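Local coordinates for protein apical membrane antigen AMA1 (Toxoplasma gondii ME49, PDB 4YIV) that takes part in host cell invasion as a microneme surface protein of the moving junction formed between the parasite's apical tip and the host cell membrane, at residues G57-H65 against A335-I346; G295-Y303 against C313-D321. All coordinates share one frame; numbering follows the deposited sequence.

Interaction 1. Residues G57-H65 against A335-I346; sequences GLCPIWGKH and AGSLSEETPNFI
W62 meets P343, F345 and I346 because its CG lies anti to its own carbonyl carbon (chi1 -64°), which carries the indole across to the far loop. F345 comes from the opposite direction. Its chi1 of 56° places CG between the backbone N and the carbonyl carbon. The two rings touch rim to rim, W62 CZ3 standing 3.6 Å from F345 CZ with the planes 25° apart. I346 CG2 reaches the indole edge, 3.8 Å from W62 CH2. P343 CG is also 3.8 Å from W62 CH2, and it lies over one face of the F345 ring as well, toward the rim.

Nearer the backbone, W62 N donates a nearly straight hydrogen bond to A335 O at 2.9 Å. The same oxygen lies in the indole plane, 3.2 Å from W62 CD1. I61 CD1 packs on A335 CB at 3.8 Å. The buried indole N-H is satisfied by N230 OD1, and L133 of helix 132-141 also packs on W62.

W62, from the edge strand of one five-stranded antiparallel sheet, packs buried against the loop that leaves strand 329-333 of the other, joining the two PAN-type modules of the AMA1 ectodomain.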
# COMPACT_ATOMS: atom_id res chain seq x y z
N GLY A 57 0.74 9.90 -0.22
CA GLY A 57 0.10 8.99 -1.16
C GLY A 57 -1.39 8.87 -0.86
O GLY A 57 -1.81 8.98 0.29
N LEU A 58 -2.19 8.66 -1.91
CA LEU A 58 -3.64 8.65 -1.75
C LEU A 58 -4.23 7.26 -1.55
O LEU A 58 -5.43 7.14 -1.28
CB LEU A 58 -4.31 9.30 -2.96
CG LEU A 58 -3.85 10.75 -3.24
CD1 LEU A 58 -4.65 11.33 -4.38
CD2 LEU A 58 -4.00 11.65 -2.03
N CYS A 59 -3.46 6.20 -1.72
CA CYS A 59 -3.99 4.85 -1.51
C CYS A 59 -3.50 4.24 -0.21
O CYS A 59 -2.34 4.45 0.17
CB CYS A 59 -3.60 3.90 -2.63
SG CYS A 59 -4.34 4.29 -4.25
N PRO A 60 -4.36 3.46 0.46
CA PRO A 60 -3.94 2.70 1.65
C PRO A 60 -3.01 1.56 1.25
O PRO A 60 -3.17 0.96 0.18
CB PRO A 60 -5.25 2.15 2.22
CG PRO A 60 -6.17 2.07 1.06
CD PRO A 60 -5.78 3.20 0.11
N ILE A 61 -2.03 1.28 2.10
CA ILE A 61 -1.06 0.24 1.77
C ILE A 61 -1.27 -0.94 2.74
O ILE A 61 -0.96 -0.87 3.93
CB ILE A 61 0.40 0.76 1.85
CG1 ILE A 61 0.53 2.09 1.08
CG2 ILE A 61 1.36 -0.32 1.33
CD1 ILE A 61 0.11 2.03 -0.40
N TRP A 62 -1.85 -2.00 2.18
CA TRP A 62 -2.37 -3.11 2.97
C TRP A 62 -1.27 -4.02 3.47
O TRP A 62 -0.53 -4.57 2.68
CB TRP A 62 -3.34 -3.91 2.11
CG TRP A 62 -4.58 -3.15 1.70
CD1 TRP A 62 -4.69 -2.10 0.80
CD2 TRP A 62 -5.90 -3.40 2.18
NE1 TRP A 62 -6.03 -1.69 0.72
CE2 TRP A 62 -6.78 -2.47 1.56
CE3 TRP A 62 -6.42 -4.32 3.10
CZ2 TRP A 62 -8.14 -2.45 1.83
CZ3 TRP A 62 -7.80 -4.31 3.36
CH2 TRP A 62 -8.63 -3.38 2.72
N GLY A 63 -1.19 -4.18 4.78
CA GLY A 63 -0.26 -5.14 5.37
C GLY A 63 1.09 -4.49 5.65
O GLY A 63 1.97 -5.10 6.27
N LYS A 64 1.26 -3.22 5.25
CA LYS A 64 2.54 -2.53 5.52
C LYS A 64 2.66 -2.19 6.98
O LYS A 64 1.76 -1.64 7.58
CB LYS A 64 2.70 -1.24 4.68
CG LYS A 64 3.83 -0.32 5.16
CD LYS A 64 3.96 0.90 4.26
CE LYS A 64 4.99 1.93 4.81
NZ LYS A 64 5.30 2.98 3.79
N HIS A 65 3.82 -2.52 7.55
CA HIS A 65 4.15 -2.14 8.90
C HIS A 65 5.64 -1.81 8.93
O HIS A 65 6.38 -2.15 8.01
CB HIS A 65 3.82 -3.27 9.91
CG HIS A 65 4.38 -4.61 9.57
ND1 HIS A 65 3.91 -5.38 8.53
CD2 HIS A 65 5.34 -5.35 10.18
CE1 HIS A 65 4.58 -6.52 8.49
NE2 HIS A 65 5.46 -6.53 9.47
N ALA A 335 0.64 -2.04 -3.29
CA ALA A 335 -0.33 -1.35 -2.42
C ALA A 335 -1.37 -2.30 -1.80
O ALA A 335 -1.87 -2.03 -0.71
CB ALA A 335 -1.08 -0.27 -3.21
N GLY A 336 -1.68 -3.38 -2.50
CA GLY A 336 -2.80 -4.21 -2.11
C GLY A 336 -2.53 -5.34 -1.13
O GLY A 336 -1.40 -5.57 -0.70
N SER A 337 -3.59 -6.10 -0.85
CA SER A 337 -3.59 -7.15 0.16
C SER A 337 -3.26 -8.48 -0.49
O SER A 337 -3.35 -8.62 -1.71
CB SER A 337 -4.96 -7.25 0.87
OG SER A 337 -5.94 -7.66 -0.07
N LEU A 338 -2.89 -9.46 0.33
CA LEU A 338 -2.67 -10.82 -0.16
C LEU A 338 -3.99 -11.43 -0.59
O LEU A 338 -4.08 -12.07 -1.65
CB LEU A 338 -2.02 -11.67 0.94
CG LEU A 338 -1.78 -13.15 0.66
CD1 LEU A 338 -0.95 -13.38 -0.56
CD2 LEU A 338 -1.12 -13.73 1.86
N SER A 339 -5.02 -11.21 0.22
CA SER A 339 -6.33 -11.77 -0.08
C SER A 339 -6.97 -11.11 -1.30
O SER A 339 -6.83 -9.89 -1.51
CB SER A 339 -7.28 -11.63 1.12
OG SER A 339 -8.51 -12.28 0.78
N GLU A 340 -7.64 -11.91 -2.12
CA GLU A 340 -8.48 -11.39 -3.19
C GLU A 340 -9.89 -11.00 -2.68
O GLU A 340 -10.68 -10.38 -3.39
CB GLU A 340 -8.57 -12.39 -4.36
CG GLU A 340 -9.55 -13.53 -4.22
CD GLU A 340 -9.01 -14.69 -3.42
OE1 GLU A 340 -8.06 -14.50 -2.64
OE2 GLU A 340 -9.55 -15.82 -3.60
N GLU A 341 -10.19 -11.31 -1.43
CA GLU A 341 -11.54 -11.10 -0.91
C GLU A 341 -11.72 -9.71 -0.34
O GLU A 341 -10.90 -9.22 0.43
CB GLU A 341 -11.84 -12.14 0.18
CG GLU A 341 -11.48 -13.58 -0.19
CD GLU A 341 -12.68 -14.47 -0.59
OE1 GLU A 341 -13.60 -14.67 0.24
OE2 GLU A 341 -12.69 -15.00 -1.74
N THR A 342 -12.82 -9.08 -0.69
CA THR A 342 -13.15 -7.78 -0.12
C THR A 342 -13.56 -7.88 1.35
O THR A 342 -14.55 -8.54 1.67
CB THR A 342 -14.31 -7.12 -0.89
OG1 THR A 342 -14.00 -7.09 -2.29
CG2 THR A 342 -14.56 -5.73 -0.42
N PRO A 343 -12.84 -7.20 2.24
CA PRO A 343 -13.25 -7.23 3.64
C PRO A 343 -14.37 -6.25 3.95
O PRO A 343 -14.54 -5.27 3.24
CB PRO A 343 -12.00 -6.81 4.38
CG PRO A 343 -11.32 -5.92 3.45
CD PRO A 343 -11.61 -6.39 2.06
N ASN A 344 -15.10 -6.47 5.04
CA ASN A 344 -16.31 -5.73 5.26
C ASN A 344 -16.01 -4.29 5.63
O ASN A 344 -16.86 -3.42 5.47
CB ASN A 344 -17.18 -6.40 6.33
CG ASN A 344 -16.45 -6.57 7.65
OD1 ASN A 344 -15.40 -5.97 7.88
ND2 ASN A 344 -17.00 -7.42 8.52
N PHE A 345 -14.80 -4.02 6.12
CA PHE A 345 -14.51 -2.67 6.59
C PHE A 345 -14.15 -1.69 5.47
O PHE A 345 -13.82 -0.52 5.76
CB PHE A 345 -13.41 -2.66 7.65
CG PHE A 345 -12.12 -3.29 7.22
CD1 PHE A 345 -11.17 -2.56 6.53
CD2 PHE A 345 -11.82 -4.61 7.55
CE1 PHE A 345 -9.96 -3.12 6.16
CE2 PHE A 345 -10.60 -5.17 7.17
CZ PHE A 345 -9.68 -4.42 6.48
N ILE A 346 -14.22 -2.13 4.21
CA ILE A 346 -14.22 -1.19 3.08
C ILE A 346 -15.49 -1.31 2.21
O ILE A 346 -15.51 -0.88 1.08
CB ILE A 346 -12.97 -1.37 2.16
CG1 ILE A 346 -12.98 -2.72 1.43
CG2 ILE A 346 -11.69 -1.21 2.98
CD1 ILE A 346 -12.04 -2.73 0.23

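Interaction 2. Residues G295-Y303 against C313-D321; sequences GVGRNYGFY and CALSDQVPD. With NAG (2-acetamido-2-deoxy-beta-D-glucopyranose), chain B.
Y300 and F302 pair with S316 and A314 through four backbone hydrogen bonds. S316 N to Y300 O and A314 N to F302 O are each 2.9 Å. F302 N to A314 O has the same length. Y300 N to S316 O is longer, at 3.3 Å. Between them G301 and L315 form a non-hydrogen-bonded pair, and G301 CA comes tightly to A314 O at 2.9 Å.

The side chains of Y300, F302, A314 and S316 leave on one face of the sheet. A314 CB lies over one face of the F302 ring, 4.0 Å from its centroid. P320 CD sits over the Y300 ring at the same distance from its centroid, a second CH-pi contact. N299 CB covers the opposite Y300 face. V319 CG2 touches Y300 OH at 3.5 Å. The other branch, V319 CG1, is anti to the backbone N (chi1 174°) and meets the acetyl methyl of the glycan. The R298 chain bends at chi3, and its CD packs on L315 CB.

The next shell surrounds these groups. Q318 N donates to S316 OG, an ST turn where the chain leaves the strand. Water 1 joins G297 N to D317 O, and water 2 accepts from R298 NE and lies by L315 O. Further out, N299 OD1 accepts from A277 N, Y300 OH bonds to L29 N, and C313 is disulfide-bonded to C266. R298 NH1 is bonded to N273 OD1 and makes a salt bridge with D274.

The four backbone bonds satisfy polar groups that are buried in the fold. Together with the C-H contacts they hold the hairpin. Charge pairing across it plays little part, since R298 NE and D317 OD2 stay 6.3 Å apart.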
# COMPACT_ATOMS: atom_id res chain seq x y z
N GLY A 295 4.94 7.60 -7.46
CA GLY A 295 4.21 6.34 -7.61
C GLY A 295 4.74 5.46 -8.72
O GLY A 295 4.23 4.36 -8.94
N VAL A 296 5.76 5.95 -9.43
CA VAL A 296 6.40 5.19 -10.49
C VAL A 296 7.34 4.16 -9.92
O VAL A 296 8.16 4.49 -9.05
CB VAL A 296 7.21 6.12 -11.45
CG1 VAL A 296 7.84 5.29 -12.58
CG2 VAL A 296 6.31 7.25 -11.99
N GLY A 297 7.31 2.94 -10.44
CA GLY A 297 8.14 1.89 -9.89
C GLY A 297 7.67 0.49 -10.23
O GLY A 297 6.61 0.33 -10.85
N ARG A 298 8.46 -0.51 -9.87
CA ARG A 298 8.17 -1.90 -10.17
C ARG A 298 7.22 -2.35 -9.08
O ARG A 298 7.58 -3.06 -8.18
CB ARG A 298 9.47 -2.70 -10.09
CG ARG A 298 9.36 -4.11 -10.62
CD ARG A 298 10.63 -4.93 -10.43
NE ARG A 298 11.78 -4.38 -11.11
CZ ARG A 298 12.94 -4.08 -10.54
NH1 ARG A 298 13.14 -4.30 -9.26
NH2 ARG A 298 13.91 -3.60 -11.27
N ASN A 299 5.99 -1.89 -9.22
CA ASN A 299 4.92 -2.06 -8.24
C ASN A 299 3.98 -3.23 -8.48
O ASN A 299 3.10 -3.50 -7.64
CB ASN A 299 4.04 -0.81 -8.21
CG ASN A 299 4.80 0.45 -7.92
OD1 ASN A 299 5.82 0.42 -7.24
ND2 ASN A 299 4.28 1.56 -8.40
N TYR A 300 4.16 -3.92 -9.60
CA TYR A 300 3.15 -4.81 -10.16
C TYR A 300 3.71 -6.17 -10.36
O TYR A 300 4.87 -6.34 -10.77
CB TYR A 300 2.62 -4.25 -11.50
CG TYR A 300 2.24 -2.82 -11.41
CD1 TYR A 300 1.03 -2.46 -10.82
CD2 TYR A 300 3.08 -1.82 -11.85
CE1 TYR A 300 0.67 -1.19 -10.69
CE2 TYR A 300 2.72 -0.51 -11.72
CZ TYR A 300 1.51 -0.20 -11.14
OH TYR A 300 1.11 1.09 -10.99
N GLY A 301 2.92 -7.19 -10.07
CA GLY A 301 3.42 -8.52 -10.32
C GLY A 301 2.36 -9.58 -10.32
O GLY A 301 1.19 -9.32 -9.96
N PHE A 302 2.75 -10.78 -10.74
CA PHE A 302 1.90 -11.95 -10.53
C PHE A 302 2.63 -13.23 -10.31
O PHE A 302 3.74 -13.47 -10.80
CB PHE A 302 0.91 -12.13 -11.70
CG PHE A 302 1.54 -12.22 -13.07
CD1 PHE A 302 2.00 -13.44 -13.58
CD2 PHE A 302 1.63 -11.08 -13.87
CE1 PHE A 302 2.55 -13.50 -14.89
CE2 PHE A 302 2.16 -11.14 -15.17
CZ PHE A 302 2.61 -12.36 -15.67
N TYR A 303 1.97 -14.05 -9.51
CA TYR A 303 2.33 -15.42 -9.34
C TYR A 303 1.76 -16.23 -10.50
O TYR A 303 0.65 -15.97 -10.96
CB TYR A 303 1.78 -15.91 -8.02
CG TYR A 303 2.00 -17.36 -7.84
CD1 TYR A 303 1.06 -18.27 -8.31
CD2 TYR A 303 3.13 -17.84 -7.20
CE1 TYR A 303 1.25 -19.61 -8.15
CE2 TYR A 303 3.32 -19.19 -7.04
CZ TYR A 303 2.36 -20.06 -7.52
OH TYR A 303 2.50 -21.42 -7.39
N CYS A 313 7.35 -15.66 -10.02
CA CYS A 313 6.82 -14.36 -9.79
C CYS A 313 7.34 -13.40 -10.82
O CYS A 313 8.50 -13.24 -10.93
CB CYS A 313 7.19 -13.87 -8.40
SG CYS A 313 6.46 -12.30 -7.96
N ALA A 314 6.44 -12.81 -11.59
CA ALA A 314 6.82 -11.84 -12.61
C ALA A 314 6.53 -10.45 -12.12
O ALA A 314 5.39 -10.13 -11.79
CB ALA A 314 6.08 -12.09 -13.88
N LEU A 315 7.57 -9.61 -12.15
CA LEU A 315 7.50 -8.24 -11.66
C LEU A 315 7.84 -7.18 -12.71
O LEU A 315 8.81 -7.33 -13.47
CB LEU A 315 8.45 -8.07 -10.51
CG LEU A 315 8.32 -9.07 -9.37
CD1 LEU A 315 9.53 -9.00 -8.52
CD2 LEU A 315 7.14 -8.67 -8.54
N SER A 316 7.04 -6.13 -12.75
CA SER A 316 7.18 -5.09 -13.77
C SER A 316 6.81 -3.71 -13.22
O SER A 316 6.05 -3.62 -12.25
CB SER A 316 6.29 -5.43 -14.96
OG SER A 316 6.27 -4.38 -15.90
N ASP A 317 7.35 -2.65 -13.82
CA ASP A 317 6.94 -1.28 -13.52
C ASP A 317 5.95 -0.74 -14.54
O ASP A 317 5.57 0.43 -14.49
CB ASP A 317 8.16 -0.34 -13.43
CG ASP A 317 8.94 -0.24 -14.74
OD1 ASP A 317 8.52 -0.85 -15.74
OD2 ASP A 317 9.98 0.48 -14.77
N GLN A 318 5.51 -1.60 -15.45
CA GLN A 318 4.50 -1.22 -16.44
C GLN A 318 3.07 -1.29 -15.87
O GLN A 318 2.59 -2.36 -15.50
CB GLN A 318 4.61 -2.12 -17.68
CG GLN A 318 5.93 -1.97 -18.44
CD GLN A 318 6.06 -0.62 -19.14
OE1 GLN A 318 7.05 0.10 -18.95
NE2 GLN A 318 5.05 -0.25 -19.94
N VAL A 319 2.43 -0.13 -15.78
CA VAL A 319 1.04 -0.07 -15.34
C VAL A 319 0.21 -0.97 -16.26
O VAL A 319 0.26 -0.83 -17.48
CB VAL A 319 0.51 1.36 -15.36
CG1 VAL A 319 -0.99 1.39 -15.04
CG2 VAL A 319 1.27 2.21 -14.35
N PRO A 320 -0.55 -1.92 -15.69
CA PRO A 320 -1.32 -2.77 -16.60
C PRO A 320 -2.48 -2.02 -17.29
O PRO A 320 -3.14 -1.13 -16.73
CB PRO A 320 -1.85 -3.88 -15.67
CG PRO A 320 -1.80 -3.34 -14.33
CD PRO A 320 -0.69 -2.33 -14.28
N ASP A 321 -2.71 -2.39 -18.55
CA ASP A 321 -3.85 -1.83 -19.27
C ASP A 321 -4.65 -2.94 -19.94
O ASP A 321 -5.60 -2.67 -20.68
CB ASP A 321 -3.41 -0.74 -20.28
CG ASP A 321 -2.56 -1.28 -21.42
OD1 ASP A 321 -2.44 -2.51 -21.61
OD2 ASP A 321 -2.01 -0.43 -22.14
C1 NAG B . -1.36 5.83 -15.73
C2 NAG B . -1.41 5.86 -17.25
C3 NAG B . -0.42 6.88 -17.82
C4 NAG B . -0.64 8.23 -17.15
C5 NAG B . -0.56 8.08 -15.64
C6 NAG B . -0.78 9.42 -14.95
C7 NAG B . -2.06 3.61 -17.86
C8 NAG B . -1.59 2.25 -18.30
N2 NAG B . -1.12 4.54 -17.78
O3 NAG B . -0.62 7.00 -19.23
O4 NAG B . 0.37 9.15 -17.60
O5 NAG B . -1.53 7.14 -15.18
O6 NAG B . -2.13 9.85 -15.16
O7 NAG B . -3.23 3.83 -17.59
O HOH W 1 5.32 2.44 -12.79
O HOH W 2 10.74 -5.20 -13.79

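How the interactions relate
After the N-terminal helices and strands 43-47 and 50-54, the chain reaches 57-65, at the edge strand of the first sheet. It then runs through that sheet, helix 132-141 and the start of the second sheet. Interaction 2 comes next and closes a short loop, the hairpin of strands 300-305 and 311-316. Strands 322-326 and 329-333 follow before 335-346 returns to 57-65. Interaction 1 therefore closes a loop of about 270 residues, and interaction 2 is nested inside it. The centres are about 17 Å apart, and the nearest atoms about 5 Å, without touching. Strand 329-333 links them: it pairs with 300-305 and leads into 335-346. Helix 263-272 borders both.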